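Local coordinates for protein putative cathepsin d (Ixodes ricinus, PDB 5N7Q) that probably cleaves peptide bonds within proteins as a pepsin-family aspartic endopeptidase, here in its mature form with the inhibitor pepstatin A bound, at residues Gly20-Gly25 and Phe31-Asp36; His56-Asp61 and Pro120-Leu125; Ser157-Arg162 and His179-Gly184. One frame throughout, in Å; residues are numbered along the deposited sequence.

Contact 1 of 3, residues Gly20-Gly25 and Phe31-Asp36; sequences GPISIG and FQVIFD
Gly20 and Val33 bind each other through both backbone N and O, an antiparallel hydrogen-bonded pair with Gly20 N to Val33 O and Val33 N to Gly20 O both 2.9 Å. Having no side chain, Gly20 lets the Phe35 ring come up against its main chain, with Gly20 O near the ring plane at the edge, 4.0 Å from Phe35 CE1. At Pro21, which lacks an N-H, the pairing with Gln32 is of the non-hydrogen-bonded kind; Pro21 CA instead points its hydrogen at Phe31 O, at 3.3 Å. The Gln32 chain bends at its second torsion, and this brings its amide end back to the Gly20-Pro21 peptide.

The two strands, 17-24 and 29-36, form a beta hairpin of the N-terminal lobe of the pepsin fold, twisted enough that their local directions differ by 121°. The returning strand ends at Asp36, predicted to be catalytic, and just before it Phe35 O accepts a hydrogen bond from Thr228 OG1, consistent with one half of the fireman's grip of aspartic peptidases.

Ile22 repeats the reciprocal pattern with Phe31: Ile22 N bonds to Phe31 O, and Phe31 N to Ile22 O at 2.9 Å. Its CG2 branch reaches two partners, Val33 CG2 at 3.8 Å and Phe35 CZ, also at 3.8 Å. With CG1 lodged between the backbone N and the carbonyl carbon (chi1 66°), the CD1 end extends to Val33 CG1. Ile24 lies beyond the paired residues and joins by side chain: its CG1 meets Phe31 CE1 obliquely at 3.9 Å, the two side chains crossing at about a right angle, while Leu44 of strand 42-45 packs on both.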
loop_
_atom_site.group_PDB
_atom_site.type_symbol
_atom_site.label_atom_id
_atom_site.label_comp_id
_atom_site.label_asym_id
_atom_site.label_seq_id
_atom_site.Cartn_x
_atom_site.Cartn_y
_atom_site.Cartn_z
ATOM N N GLY A 20 -5.577 2.701 -9.398
ATOM C CA GLY A 20 -6.888 2.523 -10.020
ATOM C C GLY A 20 -7.623 3.829 -10.250
ATOM O O GLY A 20 -7.255 4.876 -9.696
ATOM N N PRO A 21 -8.664 3.779 -11.051
ATOM C CA PRO A 21 -9.428 4.965 -11.375
ATOM C C PRO A 21 -10.397 5.464 -10.303
ATOM O O PRO A 21 -11.029 4.682 -9.607
ATOM C CB PRO A 21 -10.207 4.526 -12.611
ATOM C CG PRO A 21 -10.454 3.080 -12.357
ATOM C CD PRO A 21 -9.159 2.603 -11.787
ATOM N N ILE A 22 -10.487 6.790 -10.211
ATOM C CA ILE A 22 -11.536 7.447 -9.424
ATOM C C ILE A 22 -11.993 8.639 -10.228
ATOM O O ILE A 22 -11.320 9.041 -11.156
ATOM C CB ILE A 22 -11.103 7.888 -7.993
ATOM C CG1 ILE A 22 -10.045 9.008 -8.003
ATOM C CG2 ILE A 22 -10.622 6.682 -7.182
ATOM C CD1 ILE A 22 -9.749 9.630 -6.640
ATOM N N SER A 23 -13.126 9.193 -9.836
ATOM C CA SER A 23 -13.478 10.529 -10.324
ATOM C C SER A 23 -13.844 11.434 -9.199
ATOM O O SER A 23 -14.243 10.990 -8.108
ATOM C CB SER A 23 -14.602 10.487 -11.369
ATOM O OG SER A 23 -15.878 10.245 -10.812
ATOM N N ILE A 24 -13.686 12.737 -9.475
ATOM C CA ILE A 24 -14.034 13.795 -8.546
ATOM C C ILE A 24 -14.921 14.784 -9.292
ATOM O O ILE A 24 -14.635 15.140 -10.425
ATOM C CB ILE A 24 -12.784 14.541 -8.032
ATOM C CG1 ILE A 24 -11.726 13.581 -7.444
ATOM C CG2 ILE A 24 -13.165 15.639 -7.046
ATOM C CD1 ILE A 24 -12.041 12.918 -6.116
ATOM N N GLY A 25 -15.971 15.260 -8.632
ATOM C CA GLY A 25 -16.684 16.468 -9.100
ATOM C C GLY A 25 -17.816 16.148 -10.034
ATOM O O GLY A 25 -18.072 14.991 -10.390
ATOM N N PHE A 31 -9.199 10.472 -12.610
ATOM C CA PHE A 31 -7.823 10.341 -12.110
ATOM C C PHE A 31 -7.471 8.893 -11.881
ATOM O O PHE A 31 -8.345 8.008 -11.886
ATOM C CB PHE A 31 -7.673 11.074 -10.769
ATOM C CG PHE A 31 -8.094 12.520 -10.831
ATOM C CD1 PHE A 31 -9.420 12.911 -10.634
ATOM C CD2 PHE A 31 -7.148 13.488 -11.112
ATOM C CE1 PHE A 31 -9.776 14.248 -10.764
ATOM C CE2 PHE A 31 -7.503 14.813 -11.229
ATOM C CZ PHE A 31 -8.815 15.191 -11.050
ATOM N N GLN A 32 -6.175 8.680 -11.707
ATOM C CA GLN A 32 -5.633 7.398 -11.228
ATOM C C GLN A 32 -4.972 7.634 -9.907
ATOM O O GLN A 32 -4.207 8.586 -9.745
ATOM C CB GLN A 32 -4.621 6.849 -12.215
ATOM C CG GLN A 32 -5.219 6.564 -13.583
ATOM C CD GLN A 32 -6.134 5.376 -13.583
ATOM O OE1 GLN A 32 -6.009 4.487 -12.745
ATOM N NE2 GLN A 32 -7.078 5.343 -14.529
ATOM N N VAL A 33 -5.224 6.762 -8.939
ATOM C CA VAL A 33 -4.627 6.914 -7.598
ATOM C C VAL A 33 -4.124 5.590 -7.073
ATOM O O VAL A 33 -4.647 4.546 -7.405
ATOM C CB VAL A 33 -5.628 7.499 -6.574
ATOM C CG1 VAL A 33 -5.961 8.935 -6.931
ATOM C CG2 VAL A 33 -6.913 6.688 -6.451
ATOM N N ILE A 34 -3.086 5.659 -6.244
ATOM C CA ILE A 34 -2.662 4.498 -5.487
ATOM C C ILE A 34 -3.572 4.409 -4.253
ATOM O O ILE A 34 -3.790 5.416 -3.559
ATOM C CB ILE A 34 -1.136 4.504 -5.234
ATOM C CG1 ILE A 34 -0.704 3.264 -4.451
ATOM C CG2 ILE A 34 -0.650 5.774 -4.557
ATOM C CD1 ILE A 34 0.772 2.967 -4.626
ATOM N N PHE A 35 -4.091 3.204 -4.016
ATOM C CA PHE A 35 -4.896 2.910 -2.838
ATOM C C PHE A 35 -3.959 2.445 -1.745
ATOM O O PHE A 35 -3.361 1.384 -1.866
ATOM C CB PHE A 35 -5.963 1.862 -3.154
ATOM C CG PHE A 35 -7.078 2.420 -4.022
ATOM C CD1 PHE A 35 -6.919 2.567 -5.384
ATOM C CD2 PHE A 35 -8.273 2.873 -3.453
ATOM C CE1 PHE A 35 -7.904 3.128 -6.172
ATOM C CE2 PHE A 35 -9.280 3.414 -4.249
ATOM C CZ PHE A 35 -9.090 3.553 -5.610
ATOM N N ASP A 36 -3.808 3.272 -0.709
ATOM C CA ASP A 36 -2.675 3.190 0.216
ATOM C C ASP A 36 -3.161 2.970 1.656
ATOM O O ASP A 36 -3.585 3.914 2.336
ATOM C CB ASP A 36 -1.852 4.510 0.131
ATOM C CG ASP A 36 -0.736 4.580 1.131
ATOM O OD1 ASP A 36 -0.270 3.495 1.521
ATOM O OD2 ASP A 36 -0.291 5.700 1.428
#

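Contact 2 of 3, residues His56-Asp61 and Pro120-Leu125; sequences HHHRYD and PFDGIL
Asp122 OD2 receives two N-H groups: His58 ND1, at 2.9 Å from OD2, and the backbone N of Gln32 in strand 29-36. The imidazole bond is nearly straight (164° at the hydrogen); it reaches OD2 on the syn side, though tilted out of the carboxylate plane, and the oxygen lies in the plane of the His58 ring. The other oxygen is used quite differently, since His58 N meets Asp122 OD1 at 2.9 Å from 65° above the carboxylate plane. One residue thus holds both carboxylate oxygens, by main chain and side chain at once. His58 can do this because its CG sits beside its own backbone N (chi1 -51°), turning ND1 to the same side as the N-H.

His57 comes in crosswise, its ring nearly perpendicular to the carboxylate and with OD1 at the ring edge. Its CB lies 3.4 Å from Asp122 OD1, and its CD2 approaches Phe121 O obliquely at 3.2 Å. Both ring nitrogens have carbonyl partners elsewhere, ND1 on Tyr53 O and NE2 on Ala119 O.

The carboxylate fastens the loop after helix 52-55 to the start of strand 123-126. That strand carries the Ile124-Leu125-Gly sequence and runs between strands 29-36 and 42-45, the psi-shaped arrangement of pepsin-like lobes.

Burial is not fully compensated, for His58 O is covered here and has no partner in the model. With two carbonyl acceptors and an aspartate close by, His57 is probably doubly protonated, and its positive charge, like the three N-H groups, would be expected to stabilise the ionised form of Asp122.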
loop_
_atom_site.group_PDB
_atom_site.type_symbol
_atom_site.label_atom_id
_atom_site.label_comp_id
_atom_site.label_asym_id
_atom_site.label_seq_id
_atom_site.Cartn_x
_atom_site.Cartn_y
_atom_site.Cartn_z
ATOM N N HIS A 56 1.941 17.280 -16.501
ATOM C CA HIS A 56 1.992 15.909 -17.021
ATOM C C HIS A 56 1.199 14.911 -16.200
ATOM O O HIS A 56 1.414 13.703 -16.308
ATOM C CB HIS A 56 3.440 15.480 -17.191
ATOM C CG HIS A 56 4.128 16.255 -18.255
ATOM N ND1 HIS A 56 4.816 17.414 -17.996
ATOM C CD2 HIS A 56 4.139 16.095 -19.600
ATOM C CE1 HIS A 56 5.256 17.920 -19.135
ATOM N NE2 HIS A 56 4.856 17.138 -20.118
ATOM N N HIS A 57 0.260 15.409 -15.397
ATOM C CA HIS A 57 -0.681 14.556 -14.676
ATOM C C HIS A 57 -2.071 15.114 -14.833
ATOM O O HIS A 57 -2.237 16.245 -15.334
ATOM C CB HIS A 57 -0.279 14.415 -13.201
ATOM C CG HIS A 57 0.920 13.548 -13.009
ATOM N ND1 HIS A 57 2.213 14.025 -13.092
ATOM C CD2 HIS A 57 1.023 12.212 -12.818
ATOM C CE1 HIS A 57 3.053 13.023 -12.928
ATOM N NE2 HIS A 57 2.357 11.910 -12.783
ATOM N N HIS A 58 -3.087 14.329 -14.489
ATOM C CA HIS A 58 -4.452 14.852 -14.465
ATOM C C HIS A 58 -4.648 15.787 -13.278
ATOM O O HIS A 58 -4.205 15.505 -12.160
ATOM C CB HIS A 58 -5.481 13.737 -14.488
ATOM C CG HIS A 58 -5.250 12.757 -15.585
ATOM N ND1 HIS A 58 -4.850 11.464 -15.335
ATOM C CD2 HIS A 58 -5.259 12.898 -16.929
ATOM C CE1 HIS A 58 -4.662 10.836 -16.482
ATOM N NE2 HIS A 58 -4.908 11.684 -17.465
ATOM N N ARG A 59 -5.273 16.929 -13.544
ATOM C CA ARG A 59 -5.479 17.974 -12.532
ATOM C C ARG A 59 -6.950 18.155 -12.205
ATOM O O ARG A 59 -7.830 17.970 -13.066
ATOM C CB ARG A 59 -4.831 19.291 -12.987
ATOM C CG ARG A 59 -3.325 19.213 -13.187
ATOM C CD ARG A 59 -2.711 20.459 -13.824
ATOM N NE ARG A 59 -3.352 20.777 -15.090
ATOM C CZ ARG A 59 -3.191 20.131 -16.251
ATOM N NH1 ARG A 59 -2.378 19.081 -16.378
ATOM N NH2 ARG A 59 -3.887 20.539 -17.323
ATOM N N TYR A 60 -7.204 18.481 -10.950
ATOM C CA TYR A 60 -8.562 18.775 -10.472
ATOM C C TYR A 60 -8.819 20.266 -10.639
ATOM O O TYR A 60 -8.032 21.076 -10.120
ATOM C CB TYR A 60 -8.672 18.396 -9.016
ATOM C CG TYR A 60 -9.972 18.874 -8.385
ATOM C CD1 TYR A 60 -11.184 18.372 -8.786
ATOM C CD2 TYR A 60 -9.975 19.848 -7.401
ATOM C CE1 TYR A 60 -12.378 18.817 -8.227
ATOM C CE2 TYR A 60 -11.142 20.266 -6.802
ATOM C CZ TYR A 60 -12.351 19.765 -7.215
ATOM O OH TYR A 60 -13.517 20.218 -6.625
ATOM N N ASP A 61 -9.912 20.606 -11.350
ATOM C CA ASP A 61 -10.312 22.006 -11.538
ATOM C C ASP A 61 -11.649 22.241 -10.820
ATOM O O ASP A 61 -12.698 21.938 -11.329
ATOM C CB ASP A 61 -10.426 22.351 -13.013
ATOM C CG ASP A 61 -10.658 23.833 -13.238
ATOM O OD1 ASP A 61 -11.003 24.550 -12.278
ATOM O OD2 ASP A 61 -10.505 24.289 -14.394
ATOM N N PRO A 120 2.803 6.960 -12.652
ATOM C CA PRO A 120 1.713 6.823 -13.611
ATOM C C PRO A 120 0.375 7.251 -13.004
ATOM O O PRO A 120 -0.604 7.483 -13.727
ATOM C CB PRO A 120 1.706 5.318 -13.898
ATOM C CG PRO A 120 2.195 4.704 -12.646
ATOM C CD PRO A 120 3.232 5.644 -12.120
ATOM N N PHE A 121 0.342 7.349 -11.687
ATOM C CA PHE A 121 -0.844 7.801 -10.968
ATOM C C PHE A 121 -0.734 9.301 -10.676
ATOM O O PHE A 121 0.368 9.873 -10.677
ATOM C CB PHE A 121 -1.059 6.991 -9.694
ATOM C CG PHE A 121 0.158 6.892 -8.814
ATOM C CD1 PHE A 121 0.467 7.905 -7.936
ATOM C CD2 PHE A 121 1.016 5.785 -8.896
ATOM C CE1 PHE A 121 1.581 7.837 -7.111
ATOM C CE2 PHE A 121 2.139 5.709 -8.075
ATOM C CZ PHE A 121 2.425 6.741 -7.178
ATOM N N ASP A 122 -1.891 9.892 -10.432
ATOM C CA ASP A 122 -2.003 11.336 -10.148
ATOM C C ASP A 122 -1.937 11.654 -8.689
ATOM O O ASP A 122 -1.555 12.759 -8.326
ATOM C CB ASP A 122 -3.298 11.872 -10.721
ATOM C CG ASP A 122 -3.454 11.524 -12.193
ATOM O OD1 ASP A 122 -2.551 11.861 -12.991
ATOM O OD2 ASP A 122 -4.409 10.799 -12.547
ATOM N N GLY A 123 -2.310 10.719 -7.834
ATOM C CA GLY A 123 -2.321 10.997 -6.408
ATOM C C GLY A 123 -2.518 9.753 -5.599
ATOM O O GLY A 123 -2.361 8.638 -6.093
ATOM N N ILE A 124 -2.831 9.963 -4.325
ATOM C CA ILE A 124 -2.900 8.870 -3.357
ATOM C C ILE A 124 -4.258 8.933 -2.664
ATOM O O ILE A 124 -4.726 10.010 -2.361
ATOM C CB ILE A 124 -1.789 8.978 -2.296
ATOM C CG1 ILE A 124 -0.407 8.914 -2.985
ATOM C CG2 ILE A 124 -1.972 7.907 -1.201
ATOM C CD1 ILE A 124 0.789 9.104 -2.078
ATOM N N LEU A 125 -4.868 7.769 -2.462
ATOM C CA LEU A 125 -6.129 7.655 -1.733
ATOM C C LEU A 125 -5.843 6.780 -0.529
ATOM O O LEU A 125 -5.691 5.526 -0.633
ATOM C CB LEU A 125 -7.240 7.076 -2.622
ATOM C CG LEU A 125 -8.677 7.114 -2.058
ATOM C CD1 LEU A 125 -9.702 7.071 -3.203
ATOM C CD2 LEU A 125 -8.908 5.986 -1.071
#

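Contact 3 of 3, residues Ser157-Arg162 and His179-Gly184; sequences SVYLNR and HDHYKG. Unlike the reference sequence in segment 157-162: Leu160 (reference Arg).
The Tyr159 ring has a neighbour toward the rim of each face: the imidazole of His181 on one and, over the other, the backbone N of Asn161, two residues further on, just past the strand end. Tyr159 and His181 make an offset stack, their planes only 10° apart and their centroids separated by 4.5 Å. The overlap is at the root of the phenol ring rather than at its hydroxyl end, with Tyr159 CD2 3.6 Å from His181 CE1 and Tyr159 CG 3.7 Å from His181 ND1. The centre of the imidazole therefore falls under Tyr159 CB, which sits 4.0 Å from the His181 centroid and almost on the ring normal, a CH-pi contact. Holding CG anti to the backbone N (chi1 165°) turns the tyrosine flat along its strand. At the edge of the imidazole, NE2 makes a weak hydrogen bond to Glu171 OE2.

Strand 155-160 belongs to the six-stranded interlobe sheet of the pepsin fold, between strands 170-174 and 322-327. His181 ends a short 3-10 segment in the connection from strand 170-174 to strand 187-190, so the stack lays this surface connection against the sheet. Within 179-184 the rings of His179 and Tyr182 face each other, Tyr182 CZ 3.4 Å above the centre of the His179 ring.

No hydrogen bond joins the two segments; stacking and the CH-pi contact, probably largely dispersion, hold them, with a His181-Ala339 backbone bond besides. Should His181 become protonated, both its weak link to Glu171 and its attraction to the tyrosine face would probably strengthen.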
loop_
_atom_site.group_PDB
_atom_site.type_symbol
_atom_site.label_atom_id
_atom_site.label_comp_id
_atom_site.label_asym_id
_atom_site.label_seq_id
_atom_site.Cartn_x
_atom_site.Cartn_y
_atom_site.Cartn_z
ATOM N N SER A 157 -11.264 -5.539 0.924
ATOM C CA SER A 157 -10.356 -6.651 0.705
ATOM C C SER A 157 -9.499 -6.442 -0.544
ATOM O O SER A 157 -10.012 -6.009 -1.575
ATOM C CB SER A 157 -11.137 -7.939 0.544
ATOM O OG SER A 157 -11.938 -8.181 1.687
ATOM N N VAL A 158 -8.200 -6.723 -0.442
ATOM C CA VAL A 158 -7.240 -6.378 -1.478
ATOM C C VAL A 158 -6.551 -7.606 -2.093
ATOM O O VAL A 158 -5.976 -8.424 -1.404
ATOM C CB VAL A 158 -6.164 -5.404 -0.936
ATOM C CG1 VAL A 158 -5.190 -5.054 -2.055
ATOM C CG2 VAL A 158 -6.792 -4.155 -0.307
ATOM N N TYR A 159 -6.701 -7.729 -3.406
ATOM C CA TYR A 159 -5.987 -8.673 -4.236
ATOM C C TYR A 159 -4.944 -7.914 -5.047
ATOM O O TYR A 159 -5.308 -6.955 -5.750
ATOM C CB TYR A 159 -6.983 -9.378 -5.185
ATOM C CG TYR A 159 -6.320 -10.106 -6.324
ATOM C CD1 TYR A 159 -5.416 -11.132 -6.084
ATOM C CD2 TYR A 159 -6.555 -9.733 -7.646
ATOM C CE1 TYR A 159 -4.751 -11.764 -7.118
ATOM C CE2 TYR A 159 -5.928 -10.389 -8.697
ATOM C CZ TYR A 159 -5.030 -11.403 -8.427
ATOM O OH TYR A 159 -4.371 -12.033 -9.469
ATOM N N LEU A 160 -3.681 -8.362 -4.993
ATOM C CA LEU A 160 -2.598 -7.839 -5.823
ATOM C C LEU A 160 -2.019 -8.981 -6.635
ATOM O O LEU A 160 -1.582 -9.966 -6.080
ATOM C CB LEU A 160 -1.514 -7.192 -4.977
ATOM C CG LEU A 160 -1.966 -6.086 -4.017
ATOM C CD1 LEU A 160 -0.780 -5.570 -3.214
ATOM C CD2 LEU A 160 -2.654 -4.922 -4.720
ATOM N N ASN A 161 -2.076 -8.843 -7.957
ATOM C CA ASN A 161 -1.443 -9.782 -8.857
ATOM C C ASN A 161 0.051 -9.513 -8.862
ATOM O O ASN A 161 0.482 -8.371 -9.049
ATOM C CB ASN A 161 -2.023 -9.616 -10.245
ATOM C CG ASN A 161 -1.739 -10.811 -11.145
ATOM O OD1 ASN A 161 -0.755 -11.559 -10.967
ATOM N ND2 ASN A 161 -2.593 -10.987 -12.148
ATOM N N ARG A 162 0.837 -10.551 -8.610
ATOM C CA ARG A 162 2.303 -10.436 -8.610
ATOM C C ARG A 162 2.988 -10.806 -9.919
ATOM O O ARG A 162 4.227 -10.845 -9.999
ATOM C CB ARG A 162 2.884 -11.175 -7.411
ATOM C CG ARG A 162 2.371 -10.642 -6.076
ATOM C CD ARG A 162 2.785 -9.203 -5.810
ATOM N NE ARG A 162 4.229 -9.039 -5.642
ATOM C CZ ARG A 162 4.867 -7.867 -5.680
ATOM N NH1 ARG A 162 4.228 -6.746 -6.005
ATOM N NH2 ARG A 162 6.188 -7.836 -5.460
ATOM N N HIS A 179 -14.220 -14.719 -1.986
ATOM C CA HIS A 179 -13.578 -16.024 -1.837
ATOM C C HIS A 179 -13.038 -16.532 -3.186
ATOM O O HIS A 179 -12.232 -17.446 -3.191
ATOM C CB HIS A 179 -14.543 -17.041 -1.195
ATOM C CG HIS A 179 -13.871 -18.158 -0.444
ATOM N ND1 HIS A 179 -12.698 -18.752 -0.860
ATOM C CD2 HIS A 179 -14.205 -18.770 0.716
ATOM C CE1 HIS A 179 -12.364 -19.707 -0.007
ATOM N NE2 HIS A 179 -13.260 -19.731 0.961
ATOM N N ASP A 180 -13.393 -15.918 -4.322
ATOM C CA ASP A 180 -12.745 -16.283 -5.565
ATOM C C ASP A 180 -11.326 -15.732 -5.671
ATOM O O ASP A 180 -10.617 -16.077 -6.612
ATOM C CB ASP A 180 -13.633 -15.959 -6.764
ATOM C CG ASP A 180 -14.886 -16.854 -6.830
ATOM O OD1 ASP A 180 -14.781 -18.039 -6.394
ATOM O OD2 ASP A 180 -15.955 -16.344 -7.271
ATOM N N HIS A 181 -10.891 -14.904 -4.715
ATOM C CA HIS A 181 -9.496 -14.496 -4.639
ATOM C C HIS A 181 -8.677 -15.195 -3.587
ATOM O O HIS A 181 -7.498 -14.848 -3.429
ATOM C CB HIS A 181 -9.376 -12.984 -4.392
ATOM C CG HIS A 181 -9.760 -12.157 -5.569
ATOM N ND1 HIS A 181 -9.229 -12.359 -6.822
ATOM C CD2 HIS A 181 -10.596 -11.100 -5.673
ATOM C CE1 HIS A 181 -9.751 -11.471 -7.660
ATOM N NE2 HIS A 181 -10.579 -10.701 -6.983
ATOM N N TYR A 182 -9.213 -16.193 -2.896
ATOM C CA TYR A 182 -8.407 -16.895 -1.906
ATOM C C TYR A 182 -8.797 -18.359 -1.763
ATOM O O TYR A 182 -9.912 -18.753 -2.144
ATOM C CB TYR A 182 -8.398 -16.161 -0.552
ATOM C CG TYR A 182 -9.599 -16.390 0.358
ATOM C CD1 TYR A 182 -9.646 -17.478 1.242
ATOM C CD2 TYR A 182 -10.666 -15.499 0.392
ATOM C CE1 TYR A 182 -10.725 -17.655 2.101
ATOM C CE2 TYR A 182 -11.743 -15.690 1.232
ATOM C CZ TYR A 182 -11.747 -16.774 2.100
ATOM O OH TYR A 182 -12.810 -16.944 2.937
ATOM N N LYS A 183 -7.867 -19.141 -1.241
ATOM C CA LYS A 183 -8.133 -20.554 -0.935
ATOM C C LYS A 183 -7.878 -20.803 0.536
ATOM O O LYS A 183 -7.144 -20.067 1.212
ATOM C CB LYS A 183 -7.331 -21.495 -1.834
ATOM C CG LYS A 183 -5.853 -21.263 -1.916
ATOM C CD LYS A 183 -5.222 -22.245 -2.922
ATOM C CE LYS A 183 -3.983 -21.704 -3.615
ATOM N NZ LYS A 183 -3.163 -22.810 -4.217
ATOM N N GLY A 184 -8.512 -21.845 1.045
ATOM C CA GLY A 184 -8.453 -22.180 2.464
ATOM C C GLY A 184 -9.347 -21.261 3.285
ATOM O O GLY A 184 -10.446 -20.868 2.860
#

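How the contacts relate
Contacts 1 and 2 are buried neighbours in one lobe, their centres 8 Å apart, whereas contact 3 is a surface contact in the interlobe region, about 21 Å from contact 1 and 27 Å from contact 2, centre to centre. Strand 29-36 links the first two, pairing with strand 17-24 on one edge and strand 123-126 on another. The chemistry follows the setting: reciprocal backbone bonds with apolar side chains inside the hairpin, a carboxylate collecting N-H groups where a loop meets a strand end, and plain ring stacking where a surface turn rests on a sheet. Contact 1 includes the predicted catalytic Asp36, contact 2 lies close by, and contact 3 is away from both aspartates.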